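Local coordinates for synaptonemal complex protein 2 (Mus musculus, PDB 5IWZ), which is a major component of the axial and lateral elements of synaptonemal complexes, needed for their assembly, SYCP3 insertion, meiotic synapsis and fertility, at residues 216-220 and 264-268; 247-252 and 267-271; 32-37 and 74-79; 10-14 and 41-45; 291-296 and 365-371. One frame throughout, in Å; residues are numbered along the deposited sequence.

Contact 1: residues 216-220 and 264-268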
# COMPACT_ATOMS: atom_id res chain seq x y z
N TYR A 216 -1.81 10.45 -6.30
CA TYR A 216 -0.75 10.25 -7.28
C TYR A 216 -0.06 8.90 -7.11
O TYR A 216 0.27 8.23 -8.10
CB TYR A 216 0.27 11.40 -7.19
CG TYR A 216 1.30 11.28 -8.27
CD1 TYR A 216 2.50 10.64 -8.05
CD2 TYR A 216 1.02 11.72 -9.56
CE1 TYR A 216 3.42 10.50 -9.05
CE2 TYR A 216 1.92 11.56 -10.56
CZ TYR A 216 3.11 10.94 -10.30
OH TYR A 216 4.03 10.78 -11.28
N GLU A 217 0.18 8.48 -5.86
CA GLU A 217 0.85 7.19 -5.64
C GLU A 217 0.03 6.03 -6.20
O GLU A 217 0.58 5.10 -6.80
CB GLU A 217 1.11 6.97 -4.14
CG GLU A 217 1.61 5.54 -3.83
CD GLU A 217 2.02 5.34 -2.35
OE1 GLU A 217 2.32 6.32 -1.65
OE2 GLU A 217 2.06 4.17 -1.91
N LEU A 218 -1.28 6.06 -6.02
CA LEU A 218 -2.11 5.02 -6.60
C LEU A 218 -2.14 5.11 -8.12
O LEU A 218 -2.16 4.08 -8.80
CB LEU A 218 -3.52 5.10 -6.01
CG LEU A 218 -3.67 4.60 -4.58
CD1 LEU A 218 -5.07 4.93 -4.10
CD2 LEU A 218 -3.42 3.05 -4.46
N GLN A 219 -2.11 6.33 -8.68
CA GLN A 219 -2.06 6.48 -10.13
C GLN A 219 -0.83 5.79 -10.70
O GLN A 219 -0.92 5.06 -11.70
CB GLN A 219 -2.07 7.96 -10.54
CG GLN A 219 -3.42 8.67 -10.47
CD GLN A 219 -3.37 10.10 -11.04
OE1 GLN A 219 -2.48 10.87 -10.70
NE2 GLN A 219 -4.32 10.44 -11.91
N VAL A 220 0.33 6.00 -10.08
CA VAL A 220 1.56 5.39 -10.58
C VAL A 220 1.50 3.88 -10.45
O VAL A 220 1.85 3.14 -11.38
CB VAL A 220 2.80 5.95 -9.85
CG1 VAL A 220 4.07 5.30 -10.41
CG2 VAL A 220 2.85 7.46 -9.95
N CYS A 264 6.21 7.87 -16.77
CA CYS A 264 4.96 7.78 -16.04
C CYS A 264 4.57 9.12 -15.43
O CYS A 264 3.40 9.52 -15.47
CB CYS A 264 5.06 6.69 -14.97
SG CYS A 264 3.49 6.29 -14.26
N ARG A 265 5.55 9.85 -14.87
CA ARG A 265 5.32 11.23 -14.44
C ARG A 265 4.80 12.09 -15.60
O ARG A 265 3.83 12.85 -15.45
CB ARG A 265 6.61 11.82 -13.85
CG ARG A 265 6.62 13.36 -13.66
CD ARG A 265 5.50 13.87 -12.73
NE ARG A 265 5.73 13.53 -11.33
CZ ARG A 265 4.92 13.85 -10.32
NH1 ARG A 265 3.79 14.51 -10.54
NH2 ARG A 265 5.24 13.49 -9.09
N ILE A 266 5.43 11.98 -16.77
CA ILE A 266 4.98 12.78 -17.91
C ILE A 266 3.53 12.45 -18.25
O ILE A 266 2.67 13.34 -18.34
CB ILE A 266 5.93 12.58 -19.11
CG1 ILE A 266 7.29 13.22 -18.82
CG2 ILE A 266 5.32 13.13 -20.42
CD1 ILE A 266 8.39 12.77 -19.76
N PHE A 267 3.21 11.16 -18.36
CA PHE A 267 1.85 10.75 -18.70
C PHE A 267 0.84 11.26 -17.68
O PHE A 267 -0.20 11.83 -18.04
CB PHE A 267 1.78 9.22 -18.82
CG PHE A 267 0.37 8.67 -18.81
CD1 PHE A 267 -0.45 8.76 -19.93
CD2 PHE A 267 -0.13 8.02 -17.67
CE1 PHE A 267 -1.75 8.23 -19.93
CE2 PHE A 267 -1.43 7.49 -17.65
CZ PHE A 267 -2.24 7.58 -18.78
N LEU A 268 1.13 11.07 -16.39
CA LEU A 268 0.14 11.44 -15.37
C LEU A 268 -0.05 12.94 -15.31
O LEU A 268 -1.17 13.42 -15.10
CB LEU A 268 0.56 10.87 -14.01
CG LEU A 268 0.49 9.35 -14.00
CD1 LEU A 268 1.06 8.81 -12.71
CD2 LEU A 268 -0.96 8.89 -14.21
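Arg265 lays its guanidinium flat on the ring of Tyr216, an off-centre cation-pi stack at the crossing of two helices, 216-229 and 260-274, in the alpha-helical part of the chain. The short helical segments run at 115° to each other with their axes 10.9 Å apart, wide enough for large side chains to meet between them. Ring and guanidinium planes differ by only 7°, and Arg265 CZ is 4.0 Å from the centroid of the Tyr216 ring, shifted toward the hydroxyl end. There NH1 lies near CE2 and NH2 near CE1, so the two terminal nitrogens straddle the ring. Bends at chi2 and chi3 fold the arginine back over it. Tyr216 OH stands 3.2 Å from Arg265 NE, but above the guanidinium face, where no N-H points, so this close approach is stacking and not a hydrogen bond. The in-plane rotation of the guanidinium is instead set by a salt bridge from NH2 to Asp310 and a hydrogen bond from NH1 to Asn269.

Beneath the stack the packing is dense. Leu268 reaches in with CD1, which is 3.6 Å from Tyr216 CE2 and equally 3.6 Å from Val220 CG2, while its other methyl, CD2, passes Gln219 CB at 3.9 Å. The amide of Gln219 is engaged by Asn272 and by the carbonyl of Ile210. The looser side is at the other methyl of partly exposed Val220: CG1, anti to its own amide nitrogen, approaches Cys264 SG at 4.0 Å.

Contact 2: residues 247-252 and 267-271; sequences FIANAF and FLNLV
The ring of Phe267 is the main bump of this contact, pressed into the groove that Ile248, Ala251 and Phe252 make on the opposing helix. Helices 246-253 and 260-274 follow each other in the chain and form an antiparallel helical hairpin, their short segments running at 176° with axes 9.6 Å apart. With CG anti to the backbone N (chi1 165°), the Phe267 ring reaches across until CE1 is 3.4 Å from the backbone N of Phe252 and the Ile248 carbonyl oxygen meets its edge. Phe252 then turns an edge to one face of the Phe267 ring, centroids 5.4 Å apart and planes at 65°, while Val271 CG2 lies over the opposite face near the rim. That same methyl meets Ile248 CG2 at 3.7 Å. Small Ala251 supplies the hollow: its CB is 3.7 Å from Phe267 CD1 and 3.9 Å from Leu270 CD1, so two larger side chains share the space above one methyl. On the exposed flank the Phe247 ring crosses Leu270, with CE1 4.1 Å from Leu270 CB. An alanine at Phe267 is likely to open a gap between the helices and leave the Phe252 edge without its aromatic face. No hydrogen bond spans the segments, which implies that the hairpin is held here by shape and apolar burial.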
# COMPACT_ATOMS: atom_id res chain seq x y z
N PHE A 247 -6.81 12.18 -26.46
CA PHE A 247 -5.63 12.79 -25.87
C PHE A 247 -4.97 11.88 -24.84
O PHE A 247 -3.74 11.74 -24.82
CB PHE A 247 -6.02 14.13 -25.23
CG PHE A 247 -4.88 14.87 -24.58
CD1 PHE A 247 -4.55 14.63 -23.25
CD2 PHE A 247 -4.17 15.83 -25.29
CE1 PHE A 247 -3.50 15.31 -22.64
CE2 PHE A 247 -3.12 16.52 -24.69
CZ PHE A 247 -2.79 16.26 -23.36
N ILE A 248 -5.77 11.23 -24.00
CA ILE A 248 -5.22 10.40 -22.93
C ILE A 248 -4.72 9.06 -23.47
O ILE A 248 -3.64 8.59 -23.11
CB ILE A 248 -6.27 10.21 -21.81
CG1 ILE A 248 -6.51 11.55 -21.08
CG2 ILE A 248 -5.85 9.09 -20.85
CD1 ILE A 248 -7.66 11.53 -20.08
N ALA A 249 -5.50 8.43 -24.35
CA ALA A 249 -5.06 7.19 -24.98
C ALA A 249 -3.73 7.38 -25.72
O ALA A 249 -2.85 6.51 -25.65
CB ALA A 249 -6.13 6.67 -25.94
N ASN A 250 -3.57 8.51 -26.43
CA ASN A 250 -2.31 8.81 -27.12
C ASN A 250 -1.14 8.90 -26.15
O ASN A 250 -0.07 8.33 -26.39
CB ASN A 250 -2.42 10.14 -27.91
CG ASN A 250 -3.40 10.07 -29.07
OD1 ASN A 250 -3.85 9.00 -29.47
ND2 ASN A 250 -3.71 11.24 -29.64
N ALA A 251 -1.30 9.66 -25.06
CA ALA A 251 -0.21 9.78 -24.09
C ALA A 251 0.15 8.42 -23.48
O ALA A 251 1.33 8.11 -23.29
CB ALA A 251 -0.58 10.77 -22.99
N PHE A 252 -0.86 7.60 -23.17
CA PHE A 252 -0.60 6.31 -22.54
C PHE A 252 0.29 5.43 -23.42
O PHE A 252 1.26 4.84 -22.94
CB PHE A 252 -1.92 5.59 -22.24
CG PHE A 252 -1.75 4.33 -21.45
CD1 PHE A 252 -1.46 4.38 -20.09
CD2 PHE A 252 -1.88 3.08 -22.06
CE1 PHE A 252 -1.31 3.21 -19.35
CE2 PHE A 252 -1.73 1.91 -21.34
CZ PHE A 252 -1.45 1.98 -19.98
N PHE A 267 3.21 11.16 -18.36
CA PHE A 267 1.85 10.75 -18.70
C PHE A 267 0.84 11.26 -17.68
O PHE A 267 -0.20 11.83 -18.04
CB PHE A 267 1.78 9.22 -18.82
CG PHE A 267 0.37 8.67 -18.81
CD1 PHE A 267 -0.45 8.76 -19.93
CD2 PHE A 267 -0.13 8.02 -17.67
CE1 PHE A 267 -1.75 8.23 -19.93
CE2 PHE A 267 -1.43 7.49 -17.65
CZ PHE A 267 -2.24 7.58 -18.78
N LEU A 268 1.13 11.07 -16.39
CA LEU A 268 0.14 11.44 -15.37
C LEU A 268 -0.05 12.94 -15.31
O LEU A 268 -1.17 13.42 -15.10
CB LEU A 268 0.56 10.87 -14.01
CG LEU A 268 0.49 9.35 -14.00
CD1 LEU A 268 1.06 8.81 -12.71
CD2 LEU A 268 -0.96 8.89 -14.21
N ASN A 269 1.04 13.72 -15.49
CA ASN A 269 0.89 15.17 -15.56
C ASN A 269 -0.00 15.57 -16.74
O ASN A 269 -0.86 16.46 -16.60
CB ASN A 269 2.26 15.85 -15.65
CG ASN A 269 2.91 16.04 -14.28
OD1 ASN A 269 2.43 15.50 -13.29
ND2 ASN A 269 3.99 16.82 -14.23
N LEU A 270 0.17 14.91 -17.90
CA LEU A 270 -0.73 15.15 -19.03
C LEU A 270 -2.18 14.79 -18.68
O LEU A 270 -3.10 15.58 -18.92
CB LEU A 270 -0.28 14.34 -20.24
CG LEU A 270 0.98 14.87 -20.92
CD1 LEU A 270 1.30 14.08 -22.18
CD2 LEU A 270 0.80 16.34 -21.23
N VAL A 271 -2.40 13.59 -18.14
CA VAL A 271 -3.76 13.15 -17.84
C VAL A 271 -4.43 14.11 -16.87
O VAL A 271 -5.53 14.61 -17.12
CB VAL A 271 -3.76 11.71 -17.30
CG1 VAL A 271 -5.02 11.44 -16.52
CG2 VAL A 271 -3.63 10.74 -18.45

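Contact 3: residues 32-37 and 74-79; sequences LLQIDI and ISIGRC
Arg78 NH1 donates to the carbonyl oxygen of Ile35 at 2.8 Å, a fairly straight bond (154° at the hydrogen) that arrives nearly end-on to the C=O. The oxygen is tilted slightly, 16°, from the guanidinium plane. The other terminal nitrogen, Arg78 NH2, comes within 3.0 Å of Leu32 O, but at too poor an angle for a hydrogen bond; that oxygen already accepts the backbone N of Ile35.

The guanidinium is also sandwiched: Ile37 CG1 covers one face, 3.7 Å from Arg78 NH1, and the Leu33 backbone, its CA and carbonyl oxygen, lies over the opposite one. A sharp bend at chi3 brings the end of the arginine into this slot, whereas its first atoms leave helix 66-79 toward the loop.

Within the armadillo-repeat-like domain, the contact sets the type I beta turn from Leu32 to Ile35, where the chain leaves helix 27-32 and heads for strand 43-45, against the C-terminal part of helix 66-79. Helix 13-23 lies behind, packing Leu13 and Cys16 on Leu32.

On one flank of the arginine, Leu33 extends CD2 to Ile74 CG2 at 3.8 Å and to Ser75 OG at 3.4 Å; that hydroxyl is bonded to Ser71 O. The same CD2 brushes Arg78 NE, so the leucine lies against the arginine chain as well as the helix. On the other flank Ile37 CD1 meets Cys79 SG at 4.0 Å. Asp36 OD2 stays 5.4 Å from Arg78 NH1, not in contact, though its charge may still help to draw the guanidinium to the loop.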
# COMPACT_ATOMS: atom_id res chain seq x y z
N LEU A 32 5.29 -15.62 22.99
CA LEU A 32 6.18 -16.08 21.94
C LEU A 32 6.65 -14.93 21.06
O LEU A 32 7.79 -14.93 20.58
CB LEU A 32 5.50 -17.14 21.07
CG LEU A 32 5.05 -18.43 21.73
CD1 LEU A 32 4.67 -19.40 20.63
CD2 LEU A 32 6.13 -18.99 22.63
N LEU A 33 5.78 -13.95 20.82
CA LEU A 33 6.16 -12.82 19.99
C LEU A 33 7.30 -12.00 20.57
O LEU A 33 7.83 -11.13 19.88
CB LEU A 33 4.94 -11.92 19.74
CG LEU A 33 3.82 -12.48 18.85
CD1 LEU A 33 2.69 -11.49 18.73
CD2 LEU A 33 4.35 -12.84 17.47
N GLN A 34 7.70 -12.26 21.82
CA GLN A 34 8.82 -11.53 22.41
C GLN A 34 10.14 -12.29 22.32
O GLN A 34 11.17 -11.78 22.78
CB GLN A 34 8.54 -11.19 23.88
CG GLN A 34 7.11 -10.76 24.21
CD GLN A 34 6.57 -9.67 23.30
OE1 GLN A 34 7.29 -8.76 22.90
NE2 GLN A 34 5.28 -9.77 22.96
N ILE A 35 10.14 -13.50 21.74
CA ILE A 35 11.35 -14.30 21.54
C ILE A 35 11.93 -13.98 20.17
O ILE A 35 11.19 -13.77 19.20
CB ILE A 35 11.04 -15.80 21.65
CG1 ILE A 35 10.35 -16.14 22.97
CG2 ILE A 35 12.32 -16.62 21.54
CD1 ILE A 35 9.93 -17.59 23.04
N ASP A 36 13.26 -13.96 20.08
CA ASP A 36 13.93 -13.87 18.79
C ASP A 36 14.09 -15.26 18.21
O ASP A 36 14.67 -16.14 18.85
CB ASP A 36 15.28 -13.17 18.92
CG ASP A 36 15.22 -11.71 18.48
OD1 ASP A 36 15.57 -10.81 19.27
OD2 ASP A 36 14.81 -11.47 17.32
N ILE A 37 13.56 -15.45 17.00
CA ILE A 37 13.58 -16.75 16.35
C ILE A 37 15.02 -17.10 15.99
O ILE A 37 15.73 -16.31 15.35
CB ILE A 37 12.69 -16.75 15.10
CG1 ILE A 37 11.23 -16.49 15.47
CG2 ILE A 37 12.84 -18.07 14.33
CD1 ILE A 37 10.62 -17.58 16.30
N ILE A 74 1.18 -12.60 12.30
CA ILE A 74 2.60 -12.35 12.54
C ILE A 74 3.28 -13.59 13.11
O ILE A 74 4.42 -13.91 12.74
CB ILE A 74 2.76 -11.12 13.45
CG1 ILE A 74 2.47 -9.83 12.66
CG2 ILE A 74 4.15 -11.06 14.09
CD1 ILE A 74 2.23 -8.59 13.54
N SER A 75 2.59 -14.32 13.99
CA SER A 75 3.17 -15.53 14.58
C SER A 75 3.44 -16.59 13.52
O SER A 75 4.49 -17.25 13.55
CB SER A 75 2.23 -16.10 15.65
OG SER A 75 1.90 -15.10 16.61
N ILE A 76 2.51 -16.78 12.59
CA ILE A 76 2.71 -17.77 11.52
C ILE A 76 3.90 -17.39 10.66
O ILE A 76 4.79 -18.20 10.40
CB ILE A 76 1.43 -17.90 10.67
CG1 ILE A 76 0.24 -18.26 11.56
CG2 ILE A 76 1.63 -18.93 9.57
CD1 ILE A 76 -1.10 -17.90 10.91
N GLY A 77 3.95 -16.13 10.22
CA GLY A 77 5.05 -15.68 9.37
C GLY A 77 6.40 -15.76 10.06
O GLY A 77 7.37 -16.25 9.47
N ARG A 78 6.49 -15.26 11.29
CA ARG A 78 7.77 -15.26 12.01
C ARG A 78 8.30 -16.68 12.19
O ARG A 78 9.51 -16.91 12.13
CB ARG A 78 7.63 -14.61 13.39
CG ARG A 78 7.59 -13.09 13.42
CD ARG A 78 7.90 -12.55 14.83
NE ARG A 78 7.68 -13.56 15.87
CZ ARG A 78 8.60 -13.93 16.77
NH1 ARG A 78 9.80 -13.36 16.77
NH2 ARG A 78 8.31 -14.85 17.67
N CYS A 79 7.41 -17.63 12.44
CA CYS A 79 7.83 -18.99 12.70
C CYS A 79 7.82 -19.85 11.45
O CYS A 79 8.12 -21.04 11.56
CB CYS A 79 6.93 -19.61 13.78
SG CYS A 79 6.86 -18.65 15.29

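Contact 4: residues 10-14 and 41-45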
# COMPACT_ATOMS: atom_id res chain seq x y z
N LEU A 10 8.94 -21.57 22.17
CA LEU A 10 8.54 -21.59 20.77
C LEU A 10 8.05 -22.96 20.32
O LEU A 10 7.13 -23.05 19.50
CB LEU A 10 9.68 -21.14 19.87
CG LEU A 10 9.93 -19.64 19.90
CD1 LEU A 10 11.24 -19.34 19.23
CD2 LEU A 10 8.79 -18.90 19.20
N GLN A 11 8.64 -24.03 20.86
CA GLN A 11 8.20 -25.38 20.51
C GLN A 11 6.74 -25.63 20.86
O GLN A 11 6.17 -26.63 20.41
CB GLN A 11 9.08 -26.41 21.23
CG GLN A 11 10.56 -26.26 20.92
CD GLN A 11 11.41 -27.14 21.81
OE1 GLN A 11 12.22 -27.93 21.33
NE2 GLN A 11 11.22 -27.02 23.13
N GLN A 12 6.13 -24.74 21.65
CA GLN A 12 4.76 -24.84 22.11
C GLN A 12 3.80 -24.03 21.26
O GLN A 12 2.66 -23.81 21.68
CB GLN A 12 4.67 -24.36 23.55
CG GLN A 12 5.58 -25.11 24.48
CD GLN A 12 4.88 -26.28 25.11
OE1 GLN A 12 4.35 -26.17 26.21
NE2 GLN A 12 4.86 -27.40 24.40
N LEU A 13 4.24 -23.57 20.08
CA LEU A 13 3.41 -22.73 19.22
C LEU A 13 2.01 -23.29 19.04
O LEU A 13 1.02 -22.57 19.18
CB LEU A 13 4.07 -22.55 17.84
CG LEU A 13 3.27 -21.70 16.84
CD1 LEU A 13 3.06 -20.27 17.35
CD2 LEU A 13 3.93 -21.66 15.44
N GLU A 14 1.90 -24.59 18.72
CA GLU A 14 0.57 -25.14 18.48
C GLU A 14 -0.27 -25.12 19.76
O GLU A 14 -1.47 -24.82 19.72
CB GLU A 14 0.65 -26.55 17.90
CG GLU A 14 -0.73 -27.14 17.63
CD GLU A 14 -0.73 -28.30 16.62
OE1 GLU A 14 0.33 -28.63 16.05
OE2 GLU A 14 -1.82 -28.87 16.40
N VAL A 41 16.06 -23.64 15.98
CA VAL A 41 14.92 -24.25 16.67
C VAL A 41 13.96 -24.91 15.68
O VAL A 41 13.67 -24.37 14.59
CB VAL A 41 14.18 -23.22 17.53
CG1 VAL A 41 13.11 -23.90 18.39
CG2 VAL A 41 15.16 -22.46 18.40
N LYS A 42 13.45 -26.07 16.06
CA LYS A 42 12.45 -26.82 15.30
C LYS A 42 11.14 -26.81 16.07
O LYS A 42 11.09 -27.28 17.21
CB LYS A 42 12.92 -28.25 15.05
CG LYS A 42 14.24 -28.31 14.29
CD LYS A 42 14.58 -29.71 13.85
CE LYS A 42 15.35 -29.65 12.55
NZ LYS A 42 15.72 -28.25 12.23
N ILE A 43 10.10 -26.28 15.44
CA ILE A 43 8.76 -26.25 16.03
C ILE A 43 7.95 -27.38 15.41
O ILE A 43 7.71 -27.38 14.20
CB ILE A 43 8.08 -24.90 15.80
CG1 ILE A 43 8.98 -23.76 16.26
CG2 ILE A 43 6.75 -24.87 16.54
CD1 ILE A 43 8.48 -22.36 15.84
N LYS A 44 7.55 -28.33 16.24
CA LYS A 44 6.75 -29.44 15.76
C LYS A 44 5.28 -29.04 15.74
O LYS A 44 4.74 -28.59 16.75
CB LYS A 44 6.96 -30.67 16.64
CG LYS A 44 5.92 -31.75 16.42
CD LYS A 44 5.40 -32.32 17.74
CE LYS A 44 4.16 -33.17 17.51
NZ LYS A 44 2.98 -32.33 17.10
N CYS A 45 4.64 -29.21 14.59
CA CYS A 45 3.22 -28.95 14.44
C CYS A 45 2.52 -30.14 13.81
O CYS A 45 3.12 -30.93 13.07
CB CYS A 45 2.97 -27.71 13.59
SG CYS A 45 3.53 -26.22 14.38
O HOH W 1 4.02 -26.71 18.35
O HOH W 2 7.95 -28.42 18.99
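Ile43, with the largest area buried here, sets its CG2 methyl under the turn that opens helix 13-23, 3.5 Å from Leu10 O and 3.8 Å from Leu13 CB. Within the armadillo-repeat-like domain, strand 43-45, the outer strand of a small three-stranded sheet beside strand 83-85, thus lies along the helix start, where Gln12 is the N-cap. CG2 points there because it is the branch anti to the backbone N of Ile43. Gln11 comes from the exposed side, resting its CG 3.9 Å from Lys42 O and close to Val41.

Glu14 is the buried acid of the contact. Its extended chain reaches to the end of the strand, bringing OE1 to 3.3 Å from Cys45 CA. The carboxylate is satisfied beyond the two segments: OE1 accepts from the backbone N of Ser46, and OE2 makes a salt bridge with Lys52. Between segments 10-14 and 41-45 themselves no direct hydrogen bond forms; two waters bridge them. One donates to Gln11 O and accepts from Lys44 N. The second donates to Gln11 O and, at 2.6 Å, to Lys44 O, and its own oxygen accepts from Glu14 N at 3.0 Å.

Contact 5: residues 291-296 and 365-371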
# COMPACT_ATOMS: atom_id res chain seq x y z
N LEU A 291 11.96 21.30 5.66
CA LEU A 291 11.47 20.72 6.92
C LEU A 291 12.13 21.49 8.06
O LEU A 291 13.33 21.33 8.29
CB LEU A 291 11.79 19.23 7.00
CG LEU A 291 11.48 18.59 8.35
CD1 LEU A 291 9.98 18.74 8.61
CD2 LEU A 291 11.86 17.11 8.33
N GLY A 292 11.36 22.31 8.77
CA GLY A 292 11.99 23.19 9.74
C GLY A 292 12.93 24.14 9.00
O GLY A 292 12.53 24.83 8.06
N LYS A 293 14.20 24.15 9.40
CA LYS A 293 15.19 25.01 8.76
C LYS A 293 15.98 24.31 7.66
O LYS A 293 16.79 24.96 6.99
CB LYS A 293 16.16 25.57 9.80
N TYR A 294 15.78 23.01 7.44
CA TYR A 294 16.64 22.25 6.54
C TYR A 294 16.02 22.15 5.15
O TYR A 294 14.88 21.71 5.00
CB TYR A 294 16.89 20.84 7.08
CG TYR A 294 17.28 20.77 8.54
CD1 TYR A 294 16.38 20.28 9.48
CD2 TYR A 294 18.54 21.17 8.98
CE1 TYR A 294 16.72 20.20 10.82
CE2 TYR A 294 18.89 21.09 10.32
CZ TYR A 294 17.97 20.60 11.23
OH TYR A 294 18.31 20.52 12.56
N GLU A 295 16.79 22.51 4.13
CA GLU A 295 16.30 22.39 2.76
C GLU A 295 16.28 20.92 2.35
O GLU A 295 17.26 20.20 2.54
CB GLU A 295 17.13 23.22 1.79
CG GLU A 295 16.66 23.12 0.32
CD GLU A 295 17.19 24.26 -0.58
OE1 GLU A 295 18.26 24.83 -0.26
OE2 GLU A 295 16.54 24.56 -1.60
N LEU A 296 15.16 20.47 1.80
CA LEU A 296 15.05 19.12 1.28
C LEU A 296 15.65 19.07 -0.12
O LEU A 296 15.61 20.06 -0.86
CB LEU A 296 13.58 18.69 1.23
CG LEU A 296 12.81 18.80 2.55
CD1 LEU A 296 11.35 18.42 2.34
CD2 LEU A 296 13.45 17.90 3.59
N ILE A 365 12.63 13.29 8.02
CA ILE A 365 12.78 13.09 6.59
C ILE A 365 14.26 13.24 6.27
O ILE A 365 14.86 14.28 6.56
CB ILE A 365 11.94 14.09 5.77
CG1 ILE A 365 10.46 14.00 6.15
CG2 ILE A 365 12.08 13.81 4.29
CD1 ILE A 365 9.59 14.93 5.35
N SER A 366 14.84 12.20 5.67
CA SER A 366 16.26 12.13 5.33
C SER A 366 17.14 12.56 6.51
O SER A 366 17.98 13.46 6.41
CB SER A 366 16.57 12.94 4.06
OG SER A 366 15.92 14.20 4.04
N LYS A 367 16.94 11.88 7.64
CA LYS A 367 17.70 12.08 8.87
C LYS A 367 17.65 13.52 9.38
O LYS A 367 18.49 13.92 10.19
CB LYS A 367 19.17 11.63 8.73
CG LYS A 367 19.41 10.22 9.28
CD LYS A 367 19.68 10.22 10.79
CE LYS A 367 19.86 8.81 11.34
NZ LYS A 367 20.79 8.01 10.50
N LYS A 368 16.67 14.31 8.93
CA LYS A 368 16.37 15.61 9.51
C LYS A 368 14.98 15.56 10.13
O LYS A 368 14.13 14.79 9.69
CB LYS A 368 16.44 16.72 8.46
CG LYS A 368 17.84 16.96 7.92
CD LYS A 368 17.77 17.44 6.47
CE LYS A 368 19.05 18.14 6.05
NZ LYS A 368 18.81 19.12 4.96
N GLU A 369 14.75 16.38 11.15
CA GLU A 369 13.48 16.38 11.87
C GLU A 369 12.91 17.79 11.97
O GLU A 369 13.64 18.78 12.01
CB GLU A 369 13.60 15.83 13.28
CG GLU A 369 14.47 14.62 13.42
CD GLU A 369 14.67 14.27 14.88
OE1 GLU A 369 15.58 14.85 15.51
OE2 GLU A 369 13.91 13.45 15.43
N GLY A 370 11.59 17.86 12.03
CA GLY A 370 10.92 19.13 12.18
C GLY A 370 9.43 18.92 12.34
O GLY A 370 8.90 17.81 12.18
N LYS A 371 8.75 20.03 12.61
CA LYS A 371 7.32 20.08 12.87
C LYS A 371 6.61 20.94 11.84
O LYS A 371 5.39 21.08 11.91
CB LYS A 371 7.07 20.65 14.27
CG LYS A 371 5.82 20.13 14.97
CD LYS A 371 5.60 20.84 16.30
CE LYS A 371 4.41 20.26 17.10
NZ LYS A 371 3.07 20.76 16.63
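Two beta hairpins, closed by a type II' turn from Leu291 to Tyr294 and a type I' turn from Ile365 to Lys368, lie side by side, with Tyr294 and Lys368 CA atoms 7.3 Å apart and no backbone hydrogen bond between the segments. Lys368 lies across Tyr294: its CG sits over the ring face, 4.2 Å from the centroid of Tyr294, a CH-pi contact, and Glu369 O approaches the ring edge in plane. A bend at chi2 (149°) carries the lysine on past Tyr294 CB, so that NZ makes a weak hydrogen bond with Glu295 O at 3.1 Å. A serine in place of Lys368 would probably strip the methylene cover from the Tyr294 face and leave Glu295 O without this weak donor. On the buried side Leu291 wedges in, with CD2 3.5 Å from Lys368 O and 4.0 Å from Ile365 CB, and CD1 3.7 Å from Gly370 CA. A beta carbon on Gly370 would collide with that methyl. Ile365 O takes Lys368 N and Ser366 OG from opposite faces of its plane. Strand 294-295 is the outer strand of the five-stranded sheet of the Spt16M-like domain, which belongs to the PH clan, beside 288-291; strands 362-365 and 368-370 form a separate hairpin, and the chain turns a corner at Lys371 to enter 372-378, which pairs with 288-291.

Contacts 4 and 3 come first along the chain, their segments alternating, and form one N-terminal core: their centres are 11 Å apart, and Leu10 CD1 packs on Ile37 CD1 at 3.5 Å. Both belong to the armadillo-repeat-like domain. Contacts 1 and 2 follow, 10 Å apart between centres, sharing helix 260-274, which meets helix 216-229 in one and helix 246-253 in the other. They lie across the chain's centre from contact 3, whose centre is 38 Å from that of contact 1. Contact 5, the last, is wholly in the Spt16M-like domain, its centre 26 Å from that of contact 1. The five sample both ends of the helical part and the beta domain; no segment pair links these.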